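Local coordinates for protein histidine acid phosphatase (Bifidobacterium longum subsp. infantis, PDB 6RXD) that probably hydrolyses phosphate groups from inositol polyphosphates such as phytate, and from 2,3-bisphosphoglycerate, at residues 35-43 with 377-386; 48-59 with 307-318. All coordinates share one frame; numbering follows the deposited sequence. Where two conformers were deposited one is given.

Contact 1: 35-43 with 377-386; sequences GPIYTESMA and DFLNTIDARV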
# COMPACT_ATOMS: atom_id res chain seq x y z
N GLY A 35 -10.82 -16.86 25.35
CA GLY A 35 -11.76 -16.84 24.24
C GLY A 35 -11.76 -15.47 23.57
O GLY A 35 -11.35 -14.48 24.18
N PRO A 36 -12.22 -15.42 22.31
CA PRO A 36 -12.13 -14.19 21.52
C PRO A 36 -13.05 -13.08 22.03
O PRO A 36 -14.21 -13.36 22.36
CB PRO A 36 -12.59 -14.64 20.13
CG PRO A 36 -13.50 -15.82 20.41
CD PRO A 36 -12.84 -16.53 21.56
N ILE A 37 -12.55 -11.84 22.08
CA ILE A 37 -13.41 -10.69 22.42
C ILE A 37 -13.37 -9.54 21.40
O ILE A 37 -14.25 -8.69 21.39
CB ILE A 37 -13.11 -10.11 23.81
CG1 ILE A 37 -11.64 -9.66 23.90
CG2 ILE A 37 -13.44 -11.12 24.91
CD1 ILE A 37 -11.38 -8.71 25.07
N TYR A 38 -12.34 -9.50 20.55
CA TYR A 38 -12.20 -8.36 19.64
C TYR A 38 -11.26 -8.71 18.50
O TYR A 38 -10.36 -9.53 18.66
CB TYR A 38 -11.67 -7.14 20.43
CG TYR A 38 -11.57 -5.87 19.61
CD1 TYR A 38 -12.71 -5.16 19.23
CD2 TYR A 38 -10.32 -5.36 19.24
CE1 TYR A 38 -12.61 -3.99 18.48
CE2 TYR A 38 -10.22 -4.19 18.50
CZ TYR A 38 -11.36 -3.52 18.11
OH TYR A 38 -11.22 -2.36 17.37
N THR A 39 -11.47 -8.09 17.35
CA THR A 39 -10.46 -8.14 16.30
C THR A 39 -10.41 -6.81 15.56
O THR A 39 -11.38 -6.06 15.59
CB THR A 39 -10.71 -9.30 15.32
OG1 THR A 39 -9.58 -9.44 14.44
CG2 THR A 39 -11.98 -9.07 14.49
N GLU A 40 -9.29 -6.49 14.92
CA GLU A 40 -9.23 -5.23 14.19
C GLU A 40 -8.17 -5.27 13.11
O GLU A 40 -7.31 -6.14 13.10
CB GLU A 40 -8.95 -4.06 15.13
CG GLU A 40 -7.63 -4.17 15.85
CD GLU A 40 -7.34 -2.96 16.70
OE1 GLU A 40 -7.74 -1.85 16.31
OE2 GLU A 40 -6.72 -3.13 17.77
N SER A 41 -8.26 -4.32 12.19
CA SER A 41 -7.38 -4.34 11.03
C SER A 41 -7.12 -2.95 10.49
O SER A 41 -7.89 -2.01 10.73
CB SER A 41 -8.03 -5.17 9.92
OG SER A 41 -9.13 -4.46 9.38
N MET A 42 -6.04 -2.82 9.74
CA MET A 42 -5.92 -1.70 8.81
C MET A 42 -5.31 -2.28 7.55
O MET A 42 -4.30 -2.99 7.60
CB MET A 42 -5.06 -0.57 9.37
CG MET A 42 -4.99 0.67 8.46
SD MET A 42 -3.79 0.56 7.11
CE MET A 42 -2.23 0.60 8.02
N ALA A 43 -5.93 -1.99 6.42
CA ALA A 43 -5.48 -2.50 5.13
C ALA A 43 -5.34 -1.37 4.13
O ALA A 43 -6.17 -0.46 4.08
CB ALA A 43 -6.46 -3.54 4.59
N ASP A 377 -5.12 4.39 18.21
CA ASP A 377 -6.48 3.89 18.02
C ASP A 377 -6.54 2.36 18.04
O ASP A 377 -7.55 1.79 18.46
CB ASP A 377 -7.09 4.40 16.71
CG ASP A 377 -8.60 4.37 16.74
OD1 ASP A 377 -9.18 5.02 17.63
OD2 ASP A 377 -9.22 3.68 15.90
N PHE A 378 -5.47 1.72 17.59
CA PHE A 378 -5.40 0.25 17.65
C PHE A 378 -5.54 -0.20 19.10
O PHE A 378 -6.20 -1.19 19.40
CB PHE A 378 -4.09 -0.28 17.04
CG PHE A 378 -4.26 -0.88 15.66
CD1 PHE A 378 -4.04 -2.24 15.45
CD2 PHE A 378 -4.65 -0.09 14.59
CE1 PHE A 378 -4.19 -2.81 14.19
CE2 PHE A 378 -4.81 -0.65 13.31
CZ PHE A 378 -4.58 -2.01 13.12
N LEU A 379 -4.94 0.56 20.02
CA LEU A 379 -5.00 0.20 21.43
C LEU A 379 -6.30 0.69 22.06
O LEU A 379 -6.93 -0.01 22.85
CB LEU A 379 -3.79 0.76 22.18
CG LEU A 379 -2.46 0.12 21.74
CD1 LEU A 379 -1.27 0.97 22.17
CD2 LEU A 379 -2.33 -1.31 22.28
N ASN A 380 -6.71 1.91 21.69
CA ASN A 380 -7.90 2.51 22.29
C ASN A 380 -9.19 1.75 21.99
O ASN A 380 -10.09 1.70 22.82
CB ASN A 380 -8.05 3.97 21.86
CG ASN A 380 -7.08 4.90 22.56
OD1 ASN A 380 -6.53 4.56 23.61
ND2 ASN A 380 -6.85 6.07 21.98
N THR A 381 -9.30 1.20 20.79
CA THR A 381 -10.50 0.45 20.43
C THR A 381 -10.54 -0.90 21.15
O THR A 381 -11.62 -1.44 21.40
CB THR A 381 -10.68 0.26 18.90
OG1 THR A 381 -9.56 -0.45 18.37
CG2 THR A 381 -10.83 1.59 18.18
N ILE A 382 -9.37 -1.45 21.49
CA ILE A 382 -9.34 -2.64 22.33
C ILE A 382 -9.88 -2.26 23.71
O ILE A 382 -10.76 -2.94 24.25
CB ILE A 382 -7.93 -3.23 22.46
CG1 ILE A 382 -7.46 -3.76 21.11
CG2 ILE A 382 -7.91 -4.37 23.48
CD1 ILE A 382 -5.96 -4.16 21.10
N ASP A 383 -9.36 -1.17 24.29
CA ASP A 383 -9.85 -0.71 25.59
C ASP A 383 -11.37 -0.50 25.58
O ASP A 383 -12.06 -0.89 26.53
CB ASP A 383 -9.17 0.59 26.01
CG ASP A 383 -7.74 0.38 26.46
OD1 ASP A 383 -7.38 -0.73 26.90
OD2 ASP A 383 -6.97 1.36 26.38
N ALA A 384 -11.90 0.11 24.52
CA ALA A 384 -13.35 0.36 24.46
C ALA A 384 -14.15 -0.93 24.60
O ALA A 384 -15.19 -0.96 25.26
CB ALA A 384 -13.72 1.07 23.17
N ARG A 385 -13.66 -1.99 23.97
CA ARG A 385 -14.32 -3.29 24.01
C ARG A 385 -14.15 -3.96 25.37
O ARG A 385 -15.12 -4.42 25.99
CB ARG A 385 -13.76 -4.19 22.89
CG ARG A 385 -14.26 -5.63 22.90
CD ARG A 385 -15.79 -5.74 22.90
NE ARG A 385 -16.22 -7.13 22.83
CZ ARG A 385 -17.47 -7.53 23.05
NH1 ARG A 385 -18.40 -6.64 23.37
NH2 ARG A 385 -17.78 -8.82 22.97
N VAL A 386 -12.90 -4.02 25.84
CA VAL A 386 -12.58 -4.59 27.15
C VAL A 386 -13.40 -3.88 28.23
O VAL A 386 -13.88 -4.51 29.18
CB VAL A 386 -11.07 -4.46 27.44
CG1 VAL A 386 -10.76 -4.84 28.90
CG2 VAL A 386 -10.28 -5.34 26.47
O HOH W 1 -16.70 -11.77 22.79
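Y38 OH lies 2.7 Å from T381 OG1, in a hydrogen bond that either hydroxyl could donate, and also bonds T394 OG1 on strand 391-398; a long tyrosine suits this span. CG of Y38 stands trans to its backbone N (chi1 -176°), carrying the ring out to the helix, where T381 O lies over one face and CD2 packs on I382 CG1 at 3.8 Å. R385 runs past this ring in the opposite direction, its length letting NE donate to I37 O (2.9 Å) while NH1 bonds G389 O and water 1 links NH2 to P36 O. A classic beta bulge, I37 and Y38 both facing V450, lets these consecutive side chains point to the same helix. Strand 34-44 runs between 391-398 and 445-453 in the mixed sheet of the histidine phosphatase fold, and helix 372-386 packs across one face of it. E40 lays its carboxylate over the F378 ring, planes 17° apart; its OE2 is 2.6 Å from F378 O, so the acid probably holds a proton there. That flat ring turns its edge to M42, whose CB is 3.9 Å from F378 CE2. R396 salt-bridges E40 and D377, and W448 meets F378 edge-to-face.

Contact 2: 48-59 with 307-318; sequences RGLSSYKYDALL and DLYNLYIIAADM
Y55 and D307 lie with their CA atoms 5.3 Å apart where helices 55-59 and 307-317 meet, axes 9.4 Å apart and running at 134° to each other. CG of Y55 lies opposite its carbonyl carbon (chi1 -67°), which puts the ring alongside N310 and D307. The ring is sandwiched: N310 CB sits over one face, 3.8 Å from the centroid in a CH-pi contact, and K54 CE covers the other. The amide of N310 lies nearly flat on the ring, and its ND2 donates to M306 O. The D307 side chain runs roughly at right angles to that of Y55, its carboxylate plane 50° from the ring, and brings OD1 to 3.2 Å from Y55 CD1. A leucine in place of Y55 would probably lose the flat surface between N310 and K54 and leave D307 OD1 without its aromatic neighbour.

Around Y55 CB and farther along the helix the contact turns aliphatic. Branched L311 suits two partners at once, CD2 meeting Y55 CB at 3.7 Å and CD1 meeting L59 CD1, while L50 CD2 packs on I314 CG2. D56 OD2 accepts from K54 N at the helix start, its OD1 being held by T89 and Y97. The G49 backbone lies close against M318, CA 4.0 Å from SD. Water 2 bridges R48 N and D317 OD1.

R48 closes the RHGxR signature of histidine phosphatases, so the contact packs the turn after it, and the following helix, against helix 301-317, with the M318 side chain about 7 Å from that of the zinc ligand H326 and about 8 Å from E94.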
# COMPACT_ATOMS: atom_id res chain seq x y z
N ARG A 48 -4.84 -1.02 -8.27
CA ARG A 48 -5.51 0.00 -9.07
C ARG A 48 -4.88 0.04 -10.45
O ARG A 48 -3.79 -0.49 -10.64
CB ARG A 48 -5.29 1.38 -8.44
CG ARG A 48 -5.87 1.59 -7.07
CD ARG A 48 -5.43 2.94 -6.52
NE ARG A 48 -5.83 4.06 -7.38
CZ ARG A 48 -6.20 5.26 -6.93
NH1 ARG A 48 -6.56 6.21 -7.79
NH2 ARG A 48 -6.23 5.50 -5.63
N GLY A 49 -5.55 0.67 -11.40
CA GLY A 49 -4.95 0.87 -12.71
C GLY A 49 -4.01 2.06 -12.73
O GLY A 49 -3.65 2.59 -11.67
N LEU A 50 -3.59 2.47 -13.92
CA LEU A 50 -2.78 3.68 -14.05
C LEU A 50 -3.57 4.86 -13.51
O LEU A 50 -4.79 4.92 -13.65
CB LEU A 50 -2.43 3.92 -15.52
CG LEU A 50 -1.50 2.87 -16.13
CD1 LEU A 50 -1.38 3.06 -17.65
CD2 LEU A 50 -0.12 2.92 -15.46
N SER A 51 -2.87 5.82 -12.89
CA SER A 51 -3.55 6.95 -12.27
C SER A 51 -4.11 7.91 -13.32
O SER A 51 -5.12 8.57 -13.09
CB SER A 51 -2.60 7.70 -11.33
OG SER A 51 -1.49 8.20 -12.05
N SER A 52 -3.44 7.98 -14.47
CA SER A 52 -3.89 8.82 -15.57
C SER A 52 -3.24 8.39 -16.87
O SER A 52 -2.36 7.52 -16.88
CB SER A 52 -3.54 10.29 -15.28
OG SER A 52 -2.14 10.47 -15.25
N TYR A 53 -3.70 8.98 -17.97
CA TYR A 53 -3.12 8.73 -19.29
C TYR A 53 -1.80 9.49 -19.35
O TYR A 53 -1.76 10.69 -19.62
CB TYR A 53 -4.11 9.20 -20.37
CG TYR A 53 -3.69 8.92 -21.81
CD1 TYR A 53 -3.29 7.65 -22.22
CD2 TYR A 53 -3.72 9.93 -22.76
CE1 TYR A 53 -2.91 7.41 -23.54
CE2 TYR A 53 -3.36 9.70 -24.07
CZ TYR A 53 -2.96 8.44 -24.46
OH TYR A 53 -2.59 8.23 -25.78
N LYS A 54 -0.72 8.78 -19.06
CA LYS A 54 0.56 9.43 -18.79
C LYS A 54 1.74 8.56 -19.21
O LYS A 54 2.37 8.84 -20.24
CB LYS A 54 0.66 9.80 -17.30
CG LYS A 54 1.96 10.51 -16.94
CD LYS A 54 2.01 10.89 -15.44
CE LYS A 54 2.04 9.65 -14.55
NZ LYS A 54 2.21 10.04 -13.11
N TYR A 55 2.04 7.52 -18.43
CA TYR A 55 3.14 6.62 -18.77
C TYR A 55 2.85 5.93 -20.09
O TYR A 55 3.74 5.78 -20.95
CB TYR A 55 3.33 5.57 -17.68
CG TYR A 55 3.82 6.12 -16.35
CD1 TYR A 55 4.82 7.07 -16.29
CD2 TYR A 55 3.24 5.69 -15.16
CE1 TYR A 55 5.26 7.57 -15.07
CE2 TYR A 55 3.67 6.19 -13.93
CZ TYR A 55 4.68 7.13 -13.90
OH TYR A 55 5.11 7.61 -12.68
N ASP A 56 1.61 5.48 -20.25
CA ASP A 56 1.19 4.86 -21.50
C ASP A 56 1.09 5.87 -22.64
O ASP A 56 1.42 5.56 -23.79
CB ASP A 56 -0.13 4.08 -21.32
CG ASP A 56 -1.26 4.91 -20.70
OD1 ASP A 56 -2.44 4.55 -20.91
OD2 ASP A 56 -1.01 5.91 -19.99
N ALA A 57 0.66 7.09 -22.31
CA ALA A 57 0.58 8.15 -23.31
C ALA A 57 1.97 8.49 -23.85
O ALA A 57 2.20 8.51 -25.06
CB ALA A 57 -0.07 9.39 -22.72
N LEU A 58 2.89 8.77 -22.94
CA LEU A 58 4.21 9.25 -23.34
C LEU A 58 4.96 8.20 -24.14
O LEU A 58 5.66 8.53 -25.12
CB LEU A 58 5.03 9.67 -22.11
CG LEU A 58 4.62 11.00 -21.47
CD1 LEU A 58 5.26 11.16 -20.10
CD2 LEU A 58 5.01 12.15 -22.38
N LEU A 59 4.85 6.93 -23.75
CA LEU A 59 5.54 5.89 -24.47
C LEU A 59 4.94 5.67 -25.86
O LEU A 59 5.66 5.32 -26.79
CB LEU A 59 5.62 4.60 -23.66
CG LEU A 59 6.62 4.63 -22.49
CD1 LEU A 59 6.46 3.37 -21.68
CD2 LEU A 59 8.06 4.76 -22.99
N ASP A 307 9.34 4.88 -17.16
CA ASP A 307 7.94 4.82 -17.60
C ASP A 307 7.57 3.39 -18.02
O ASP A 307 6.48 2.91 -17.67
CB ASP A 307 7.66 5.80 -18.74
CG ASP A 307 7.71 7.24 -18.28
OD1 ASP A 307 7.91 7.47 -17.07
OD2 ASP A 307 7.54 8.14 -19.13
N LEU A 308 8.47 2.72 -18.72
CA LEU A 308 8.23 1.34 -19.15
C LEU A 308 8.15 0.42 -17.93
O LEU A 308 7.30 -0.47 -17.87
CB LEU A 308 9.32 0.86 -20.12
CG LEU A 308 9.10 -0.51 -20.77
CD1 LEU A 308 7.76 -0.51 -21.48
CD2 LEU A 308 10.22 -0.80 -21.76
N TYR A 309 9.04 0.64 -16.96
CA TYR A 309 8.99 -0.12 -15.72
C TYR A 309 7.67 0.12 -15.00
O TYR A 309 7.07 -0.81 -14.46
CB TYR A 309 10.17 0.22 -14.82
CG TYR A 309 10.09 -0.43 -13.46
CD1 TYR A 309 10.33 -1.79 -13.31
CD2 TYR A 309 9.77 0.30 -12.33
CE1 TYR A 309 10.24 -2.40 -12.05
CE2 TYR A 309 9.69 -0.29 -11.09
CZ TYR A 309 9.92 -1.63 -10.96
OH TYR A 309 9.83 -2.20 -9.71
N ASN A 310 7.19 1.36 -14.98
CA ASN A 310 5.90 1.63 -14.34
C ASN A 310 4.75 0.89 -15.01
O ASN A 310 3.78 0.50 -14.35
CB ASN A 310 5.62 3.14 -14.26
CG ASN A 310 6.18 3.76 -12.98
OD1 ASN A 310 5.58 3.65 -11.91
ND2 ASN A 310 7.33 4.39 -13.09
N LEU A 311 4.83 0.71 -16.32
CA LEU A 311 3.78 -0.05 -17.01
C LEU A 311 3.88 -1.53 -16.67
O LEU A 311 2.87 -2.19 -16.48
CB LEU A 311 3.83 0.17 -18.53
CG LEU A 311 3.53 1.59 -19.00
CD1 LEU A 311 3.48 1.60 -20.53
CD2 LEU A 311 2.21 2.11 -18.43
N TYR A 312 5.11 -2.04 -16.57
CA TYR A 312 5.35 -3.43 -16.18
C TYR A 312 4.75 -3.74 -14.80
O TYR A 312 4.10 -4.79 -14.61
CB TYR A 312 6.85 -3.70 -16.21
CG TYR A 312 7.34 -4.91 -15.45
CD1 TYR A 312 7.09 -6.20 -15.91
CD2 TYR A 312 8.11 -4.76 -14.31
CE1 TYR A 312 7.56 -7.30 -15.23
CE2 TYR A 312 8.60 -5.86 -13.62
CZ TYR A 312 8.32 -7.13 -14.09
OH TYR A 312 8.79 -8.23 -13.41
N ILE A 313 4.97 -2.85 -13.84
CA ILE A 313 4.47 -3.16 -12.51
C ILE A 313 2.95 -2.97 -12.40
O ILE A 313 2.28 -3.73 -11.70
CB ILE A 313 5.24 -2.41 -11.41
CG1 ILE A 313 4.98 -0.91 -11.49
CG2 ILE A 313 6.73 -2.74 -11.52
CD1 ILE A 313 5.80 -0.10 -10.46
N ILE A 314 2.41 -1.97 -13.10
CA ILE A 314 0.95 -1.80 -13.08
C ILE A 314 0.26 -2.93 -13.85
O ILE A 314 -0.84 -3.34 -13.50
CB ILE A 314 0.54 -0.41 -13.60
CG1 ILE A 314 0.97 0.68 -12.62
CG2 ILE A 314 -0.97 -0.29 -13.75
CD1 ILE A 314 0.21 0.67 -11.29
N ALA A 315 0.92 -3.44 -14.88
CA ALA A 315 0.39 -4.57 -15.65
C ALA A 315 0.13 -5.76 -14.75
O ALA A 315 -0.85 -6.48 -14.92
CB ALA A 315 1.33 -4.96 -16.76
N ALA A 316 1.02 -5.99 -13.78
CA ALA A 316 0.82 -7.09 -12.83
C ALA A 316 -0.45 -6.88 -12.01
O ALA A 316 -1.15 -7.84 -11.68
CB ALA A 316 2.02 -7.23 -11.91
N ASP A 317 -0.72 -5.63 -11.67
CA ASP A 317 -1.91 -5.27 -10.88
C ASP A 317 -3.15 -5.37 -11.74
O ASP A 317 -4.26 -5.51 -11.21
CB ASP A 317 -1.76 -3.85 -10.34
CG ASP A 317 -0.68 -3.74 -9.29
OD1 ASP A 317 -0.44 -2.62 -8.81
OD2 ASP A 317 -0.08 -4.79 -8.95
N MET A 318 -2.97 -5.29 -13.05
CA MET A 318 -4.08 -5.35 -14.00
C MET A 318 -4.19 -6.72 -14.65
O MET A 318 -4.68 -6.85 -15.78
CB MET A 318 -3.96 -4.26 -15.07
CG MET A 318 -3.87 -2.86 -14.47
SD MET A 318 -4.06 -1.57 -15.73
CE MET A 318 -5.82 -1.70 -16.08
O HOH W 2 -2.00 -0.41 -8.68

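Contacts 1 and 2 lie on opposite sides of the chain's centre, 38 Å apart between centres, with nearest atoms about 11 Å apart. Strand 34-44 of contact 1 runs directly on, through the signature turn, to helix 55-69 of contact 2, and along the chain contact 2 is nested inside the loop that contact 1 closes. Contact 1 is partly buried and joins a strand to a helix over a sheet, so hydroxyls, a carboxylate and a guanidinium share the work with aromatic and aliphatic packing. Contact 2 is more deeply buried and joins a loop and the start of a helix to helix 301-317 with no direct hydrogen bond across it, relying on leucine, isoleucine and stacking contacts, with one water bridge.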